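Local coordinates for designed helical repeat protein (Synthetic construct, PDB 5CWM), which has no known natural function, being a computationally designed protein built to fold into a stack of repeating antiparallel helices, at residues L90-A101 with V130-S141. Numbering follows the deposited sequence. Where two conformers were deposited one is given.
Sequences LERALRVAEEAA and VAELLLRIAKES
L90-A101 and V130-S141 pack as two nearly antiparallel helical segments, their axes inclined at 161° and 9.6 Å apart at closest approach, the CA atoms of L94 and I137, and of A101 and V130, lying nearest across the two segments. No hydrogen bond passes between them, and the join is made by apolar side chains. I137 is a knob in a hole formed by L90, A93, L94 and A97. Its CG1 branch stands anti to the carbonyl carbon (chi1 -58°) and carries CD1 in over the backbone of L94, 3.9 Å from L94 CA, while CG2 meets L90 CD1 at 3.8 Å, the side chains of L90 and I137 running alongside each other with opposite headings. The other methyl of L90, CD2, lies 3.6 Å from S141 CB near the C-terminal end of helix 117-141, where S141 OG bends back to donate to I137 O, joining S141 N on that oxygen from the opposite face of the carbonyl plane. This is a helix-to-helix interface of a designed helical repeat protein, in which helix 87-114 and helix 117-141 follow one another as an antiparallel pair; helix 60-84 adds L77 against A93, and helix 144-170 adds A150 and V153 against L134. The side chain of L134 lies roughly perpendicular to that of L94, and its CD2 lies 3.6 Å from both L94 CD1 and A97 CB. At the other end of the two segments, V130 sets CG1 3.8 Å from A101 CB and beside A97 O, with CG2 resting by A100 CB. Replacing V130 by an alanine would remove both branches and is likely to open a gap facing A97, A100 and A101.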
ATOM      1  N   LEU A  90      10.513  -9.663 -10.920  1.00 65.29           N
ATOM      2  CA  LEU A  90       9.070  -9.521 -10.774  1.00 60.81           C
ATOM      3  C   LEU A  90       8.597 -10.177  -9.480  1.00 60.46           C
ATOM      4  O   LEU A  90       7.755  -9.632  -8.759  1.00 59.16           O
ATOM      5  CB  LEU A  90       8.355 -10.131 -11.980  1.00 62.96           C
ATOM      6  CG  LEU A  90       6.841  -9.939 -12.082  1.00 63.42           C
ATOM      7  CD1 LEU A  90       6.484  -8.466 -11.985  1.00 63.78           C
ATOM      8  CD2 LEU A  90       6.332 -10.528 -13.386  1.00 54.84           C
ATOM      9  N   GLU A  91       9.154 -11.350  -9.189  1.00 66.97           N
ATOM     10  CA  GLU A  91       8.848 -12.055  -7.950  1.00 72.51           C
ATOM     11  C   GLU A  91       9.290 -11.239  -6.740  1.00 66.34           C
ATOM     12  O   GLU A  91       8.593 -11.190  -5.726  1.00 60.40           O
ATOM     13  CB  GLU A  91       9.516 -13.433  -7.936  1.00 86.21           C
ATOM     14  CG  GLU A  91       8.900 -14.431  -8.903  1.00 96.79           C
ATOM     15  CD  GLU A  91       9.736 -15.685  -9.061  1.00111.21           C
ATOM     16  OE1 GLU A  91      10.860 -15.724  -8.519  1.00119.07           O
ATOM     17  OE2 GLU A  91       9.268 -16.632  -9.729  1.00113.45           O
ATOM     18  N   ARG A  92      10.448 -10.597  -6.856  1.00 69.35           N
ATOM     19  CA  ARG A  92      10.954  -9.736  -5.792  1.00 73.75           C
ATOM     20  C   ARG A  92      10.026  -8.546  -5.575  1.00 67.84           C
ATOM     21  O   ARG A  92       9.752  -8.162  -4.436  1.00 68.95           O
ATOM     22  CB  ARG A  92      12.370  -9.255  -6.112  1.00 85.11           C
ATOM     23  CG  ARG A  92      13.390 -10.377  -6.214  1.00 98.20           C
ATOM     24  CD  ARG A  92      14.798  -9.836  -6.381  1.00106.08           C
ATOM     25  NE  ARG A  92      15.789 -10.904  -6.467  1.00113.96           N
ATOM     26  CZ  ARG A  92      17.101 -10.713  -6.389  1.00121.08           C
ATOM     27  NH1 ARG A  92      17.585  -9.491  -6.214  1.00121.95           N
ATOM     28  NH2 ARG A  92      17.930 -11.744  -6.479  1.00127.95           N
ATOM     29  N   ALA A  93       9.539  -7.972  -6.672  1.00 63.30           N
ATOM     30  CA  ALA A  93       8.561  -6.891  -6.605  1.00 57.30           C
ATOM     31  C   ALA A  93       7.308  -7.352  -5.867  1.00 54.11           C
ATOM     32  O   ALA A  93       6.776  -6.638  -5.006  1.00 48.89           O
ATOM     33  CB  ALA A  93       8.207  -6.404  -8.002  1.00 57.02           C
ATOM     34  N   LEU A  94       6.850  -8.554  -6.207  1.00 56.69           N
ATOM     35  CA  LEU A  94       5.704  -9.165  -5.545  1.00 58.97           C
ATOM     36  C   LEU A  94       5.929  -9.285  -4.040  1.00 58.85           C
ATOM     37  O   LEU A  94       5.067  -8.908  -3.241  1.00 52.63           O
ATOM     38  CB  LEU A  94       5.416 -10.543  -6.146  1.00 64.00           C
ATOM     39  CG  LEU A  94       4.246 -11.337  -5.561  1.00 66.28           C
ATOM     40  CD1 LEU A  94       2.951 -10.556  -5.683  1.00 66.10           C
ATOM     41  CD2 LEU A  94       4.122 -12.687  -6.251  1.00 68.14           C
ATOM     42  N   ARG A  95       7.094  -9.804  -3.660  1.00 68.60           N
ATOM     43  CA  ARG A  95       7.442  -9.982  -2.253  1.00 77.04           C
ATOM     44  C   ARG A  95       7.464  -8.655  -1.499  1.00 73.02           C
ATOM     45  O   ARG A  95       6.899  -8.542  -0.409  1.00 72.44           O
ATOM     46  CB  ARG A  95       8.801 -10.674  -2.120  1.00 91.14           C
ATOM     47  CG  ARG A  95       8.842 -12.091  -2.671  1.00104.14           C
ATOM     48  CD  ARG A  95       7.827 -12.987  -1.980  1.00115.50           C
ATOM     49  NE  ARG A  95       7.887 -14.358  -2.477  1.00129.41           N
ATOM     50  CZ  ARG A  95       7.209 -14.801  -3.530  1.00135.37           C
ATOM     51  NH1 ARG A  95       6.417 -13.977  -4.204  1.00133.40           N
ATOM     52  NH2 ARG A  95       7.324 -16.065  -3.912  1.00138.81           N
ATOM     53  N   VAL A  96       8.117  -7.655  -2.084  1.00 70.92           N
ATOM     54  CA  VAL A  96       8.217  -6.339  -1.461  1.00 62.14           C
ATOM     55  C   VAL A  96       6.839  -5.693  -1.316  1.00 56.23           C
ATOM     56  O   VAL A  96       6.566  -5.017  -0.325  1.00 59.50           O
ATOM     57  CB  VAL A  96       9.157  -5.409  -2.259  1.00 57.36           C
ATOM     58  CG1 VAL A  96       9.150  -4.003  -1.680  1.00 56.91           C
ATOM     59  CG2 VAL A  96      10.569  -5.968  -2.255  1.00 59.96           C
ATOM     60  N   ALA A  97       5.967  -5.914  -2.296  1.00 52.55           N
ATOM     61  CA  ALA A  97       4.595  -5.414  -2.209  1.00 51.65           C
ATOM     62  C   ALA A  97       3.833  -6.086  -1.064  1.00 61.22           C
ATOM     63  O   ALA A  97       3.221  -5.410  -0.218  1.00 68.06           O
ATOM     64  CB  ALA A  97       3.871  -5.629  -3.527  1.00 47.59           C
ATOM     65  N   GLU A  98       3.876  -7.417  -1.044  1.00 66.15           N
ATOM     66  CA  GLU A  98       3.225  -8.203   0.001  1.00 71.05           C
ATOM     67  C   GLU A  98       3.697  -7.787   1.390  1.00 70.13           C
ATOM     68  O   GLU A  98       2.909  -7.742   2.334  1.00 73.28           O
ATOM     69  CB  GLU A  98       3.480  -9.697  -0.210  1.00 78.45           C
ATOM     70  CG  GLU A  98       2.810 -10.284  -1.443  1.00 86.32           C
ATOM     71  CD  GLU A  98       3.098 -11.764  -1.610  1.00 95.64           C
ATOM     72  OE1 GLU A  98       2.649 -12.351  -2.618  1.00 96.05           O
ATOM     73  OE2 GLU A  98       3.772 -12.344  -0.734  1.00101.54           O
ATOM     74  N   GLU A  99       4.986  -7.483   1.506  1.00 68.99           N
ATOM     75  CA  GLU A  99       5.544  -6.992   2.761  1.00 73.21           C
ATOM     76  C   GLU A  99       4.986  -5.611   3.083  1.00 72.93           C
ATOM     77  O   GLU A  99       4.575  -5.342   4.214  1.00 75.27           O
ATOM     78  CB  GLU A  99       7.073  -6.945   2.690  1.00 79.69           C
ATOM     79  CG  GLU A  99       7.746  -6.456   3.966  1.00 88.12           C
ATOM     80  CD  GLU A  99       7.683  -7.470   5.095  1.00101.35           C
ATOM     81  OE1 GLU A  99       7.442  -8.664   4.815  1.00115.45           O
ATOM     82  OE2 GLU A  99       7.878  -7.074   6.264  1.00 98.16           O
ATOM     83  N   ALA A 100       4.971  -4.743   2.076  1.00 71.40           N
ATOM     84  CA  ALA A 100       4.476  -3.379   2.223  1.00 65.21           C
ATOM     85  C   ALA A 100       3.051  -3.361   2.758  1.00 64.24           C
ATOM     86  O   ALA A 100       2.685  -2.479   3.536  1.00 67.63           O
ATOM     87  CB  ALA A 100       4.551  -2.641   0.895  1.00 61.78           C
ATOM     88  N   ALA A 101       2.250  -4.335   2.335  1.00 63.33           N
ATOM     89  CA  ALA A 101       0.889  -4.478   2.851  1.00 66.03           C
ATOM     90  C   ALA A 101       0.858  -4.606   4.379  1.00 69.95           C
ATOM     91  O   ALA A 101       0.328  -3.736   5.084  1.00 73.09           O
ATOM     92  CB  ALA A 101       0.208  -5.676   2.208  1.00 65.89           C
ATOM     93  N   VAL A 130      -1.151  -0.597  -2.415  1.00 64.33           N
ATOM     94  CA  VAL A 130      -0.486  -1.893  -2.462  1.00 54.61           C
ATOM     95  C   VAL A 130      -1.340  -2.900  -3.223  1.00 51.19           C
ATOM     96  O   VAL A 130      -0.822  -3.713  -3.983  1.00 50.08           O
ATOM     97  CB  VAL A 130      -0.185  -2.427  -1.044  1.00 50.65           C
ATOM     98  CG1 VAL A 130       0.289  -3.872  -1.096  1.00 44.24           C
ATOM     99  CG2 VAL A 130       0.854  -1.554  -0.362  1.00 48.91           C
ATOM    100  N   ALA A 131      -2.654  -2.833  -3.027  1.00 49.83           N
ATOM    101  CA  ALA A 131      -3.576  -3.724  -3.720  1.00 52.63           C
ATOM    102  C   ALA A 131      -3.548  -3.474  -5.226  1.00 54.36           C
ATOM    103  O   ALA A 131      -3.501  -4.416  -6.022  1.00 53.41           O
ATOM    104  CB  ALA A 131      -4.988  -3.553  -3.179  1.00 54.74           C
ATOM    105  N   GLU A 132      -3.572  -2.201  -5.607  1.00 58.98           N
ATOM    106  CA  GLU A 132      -3.502  -1.820  -7.015  1.00 62.75           C
ATOM    107  C   GLU A 132      -2.181  -2.268  -7.632  1.00 60.35           C
ATOM    108  O   GLU A 132      -2.138  -2.755  -8.766  1.00 64.24           O
ATOM    109  CB  GLU A 132      -3.673  -0.308  -7.166  1.00 70.42           C
ATOM    110  CG  GLU A 132      -4.979   0.227  -6.600  1.00 82.08           C
ATOM    111  CD  GLU A 132      -5.042   1.741  -6.608  1.00 95.94           C
ATOM    112  OE1 GLU A 132      -4.020   2.378  -6.942  1.00109.53           O
ATOM    113  OE2 GLU A 132      -6.112   2.295  -6.279  1.00 93.50           O
ATOM    114  N   LEU A 133      -1.104  -2.105  -6.870  1.00 58.34           N
ATOM    115  CA  LEU A 133       0.219  -2.528  -7.308  1.00 56.02           C
ATOM    116  C   LEU A 133       0.255  -4.033  -7.550  1.00 57.82           C
ATOM    117  O   LEU A 133       0.772  -4.497  -8.566  1.00 58.73           O
ATOM    118  CB  LEU A 133       1.272  -2.129  -6.276  1.00 53.01           C
ATOM    119  CG  LEU A 133       2.730  -2.366  -6.665  1.00 56.39           C
ATOM    120  CD1 LEU A 133       3.047  -1.679  -7.982  1.00 55.26           C
ATOM    121  CD2 LEU A 133       3.643  -1.863  -5.566  1.00 64.47           C
ATOM    122  N   LEU A 134      -0.311  -4.786  -6.612  1.00 57.05           N
ATOM    123  CA  LEU A 134      -0.418  -6.235  -6.731  1.00 56.51           C
ATOM    124  C   LEU A 134      -1.255  -6.608  -7.943  1.00 58.37           C
ATOM    125  O   LEU A 134      -1.032  -7.643  -8.568  1.00 58.40           O
ATOM    126  CB  LEU A 134      -1.027  -6.841  -5.466  1.00 57.93           C
ATOM    127  CG  LEU A 134      -0.160  -6.850  -4.206  1.00 60.14           C
ATOM    128  CD1 LEU A 134      -0.964  -7.307  -3.001  1.00 59.13           C
ATOM    129  CD2 LEU A 134       1.052  -7.739  -4.408  1.00 60.36           C
ATOM    130  N   LEU A 135      -2.223  -5.757  -8.267  1.00 59.78           N
ATOM    131  CA  LEU A 135      -3.054  -5.971  -9.442  1.00 64.03           C
ATOM    132  C   LEU A 135      -2.224  -5.791 -10.711  1.00 63.46           C
ATOM    133  O   LEU A 135      -2.375  -6.547 -11.673  1.00 64.77           O
ATOM    134  CB  LEU A 135      -4.250  -5.019  -9.441  1.00 71.27           C
ATOM    135  CG  LEU A 135      -5.370  -5.332 -10.433  1.00 80.79           C
ATOM    136  CD1 LEU A 135      -6.013  -6.671 -10.104  1.00 87.34           C
ATOM    137  CD2 LEU A 135      -6.407  -4.219 -10.442  1.00 81.95           C
ATOM    138  N   ARG A 136      -1.351  -4.787 -10.703  0.53 64.38           N
ATOM    139  CA  ARG A 136      -0.462  -4.534 -11.834  0.53 64.61           C
ATOM    140  C   ARG A 136       0.514  -5.691 -12.027  0.53 63.71           C
ATOM    141  O   ARG A 136       0.746  -6.143 -13.150  0.53 66.07           O
ATOM    142  CB  ARG A 136       0.312  -3.226 -11.634  0.53 62.29           C
ATOM    143  CG  ARG A 136      -0.564  -1.995 -11.461  0.53 61.91           C
ATOM    144  CD  ARG A 136       0.275  -0.728 -11.372  0.53 59.48           C
ATOM    145  NE  ARG A 136      -0.541   0.454 -11.103  0.53 59.35           N
ATOM    146  CZ  ARG A 136      -0.685   1.008  -9.904  0.53 54.44           C
ATOM    147  NH1 ARG A 136      -0.061   0.494  -8.853  0.53 51.60           N
ATOM    148  NH2 ARG A 136      -1.450   2.081  -9.753  0.53 51.77           N
ATOM    149  N   ILE A 137       1.080  -6.163 -10.920  1.00 60.13           N
ATOM    150  CA  ILE A 137       2.008  -7.288 -10.945  1.00 60.41           C
ATOM    151  C   ILE A 137       1.294  -8.538 -11.442  1.00 62.39           C
ATOM    152  O   ILE A 137       1.869  -9.348 -12.166  1.00 64.98           O
ATOM    153  CB  ILE A 137       2.615  -7.557  -9.554  1.00 58.64           C
ATOM    154  CG1 ILE A 137       3.330  -6.311  -9.032  1.00 55.47           C
ATOM    155  CG2 ILE A 137       3.578  -8.735  -9.602  1.00 59.40           C
ATOM    156  CD1 ILE A 137       3.873  -6.463  -7.629  1.00 52.95           C
ATOM    157  N   ALA A 138       0.032  -8.678 -11.054  1.00 64.14           N
ATOM    158  CA  ALA A 138      -0.796  -9.783 -11.518  1.00 65.55           C
ATOM    159  C   ALA A 138      -1.011  -9.686 -13.023  1.00 68.37           C
ATOM    160  O   ALA A 138      -1.016 -10.698 -13.725  1.00 69.11           O
ATOM    161  CB  ALA A 138      -2.130  -9.796 -10.790  1.00 64.60           C
ATOM    162  N   LYS A 139      -1.190  -8.461 -13.513  1.00 72.84           N
ATOM    163  CA  LYS A 139      -1.366  -8.233 -14.942  1.00 79.14           C
ATOM    164  C   LYS A 139      -0.106  -8.588 -15.723  1.00 77.95           C
ATOM    165  O   LYS A 139      -0.180  -9.200 -16.789  1.00 76.82           O
ATOM    166  CB  LYS A 139      -1.751  -6.777 -15.218  1.00 87.44           C
ATOM    167  CG  LYS A 139      -3.173  -6.410 -14.825  1.00 98.76           C
ATOM    168  CD  LYS A 139      -3.567  -5.065 -15.418  1.00109.62           C
ATOM    169  CE  LYS A 139      -4.994  -4.684 -15.059  1.00109.86           C
ATOM    170  NZ  LYS A 139      -5.142  -4.381 -13.610  1.00105.92           N
ATOM    171  N   GLU A 140       1.050  -8.203 -15.190  1.00 77.96           N
ATOM    172  CA  GLU A 140       2.314  -8.439 -15.881  1.00 77.69           C
ATOM    173  C   GLU A 140       2.724  -9.912 -15.856  1.00 77.04           C
ATOM    174  O   GLU A 140       3.168 -10.457 -16.866  1.00 78.48           O
ATOM    175  CB  GLU A 140       3.422  -7.577 -15.270  1.00 73.67           C
ATOM    176  CG  GLU A 140       4.773  -7.701 -15.965  1.00 76.59           C
ATOM    177  CD  GLU A 140       4.796  -7.061 -17.345  1.00 80.90           C
ATOM    178  OE1 GLU A 140       3.834  -6.345 -17.692  1.00 86.45           O
ATOM    179  OE2 GLU A 140       5.784  -7.273 -18.081  1.00 80.72           O
ATOM    180  N   SER A 141       2.574 -10.550 -14.700  1.00 76.24           N
ATOM    181  CA  SER A 141       2.982 -11.942 -14.531  1.00 78.02           C
ATOM    182  C   SER A 141       1.976 -12.926 -15.123  1.00 80.23           C
ATOM    183  O   SER A 141       2.357 -13.902 -15.768  1.00 79.68           O
ATOM    184  CB  SER A 141       3.188 -12.255 -13.048  1.00 79.88           C
ATOM    185  OG  SER A 141       1.997 -12.037 -12.312  1.00 83.60           O
TER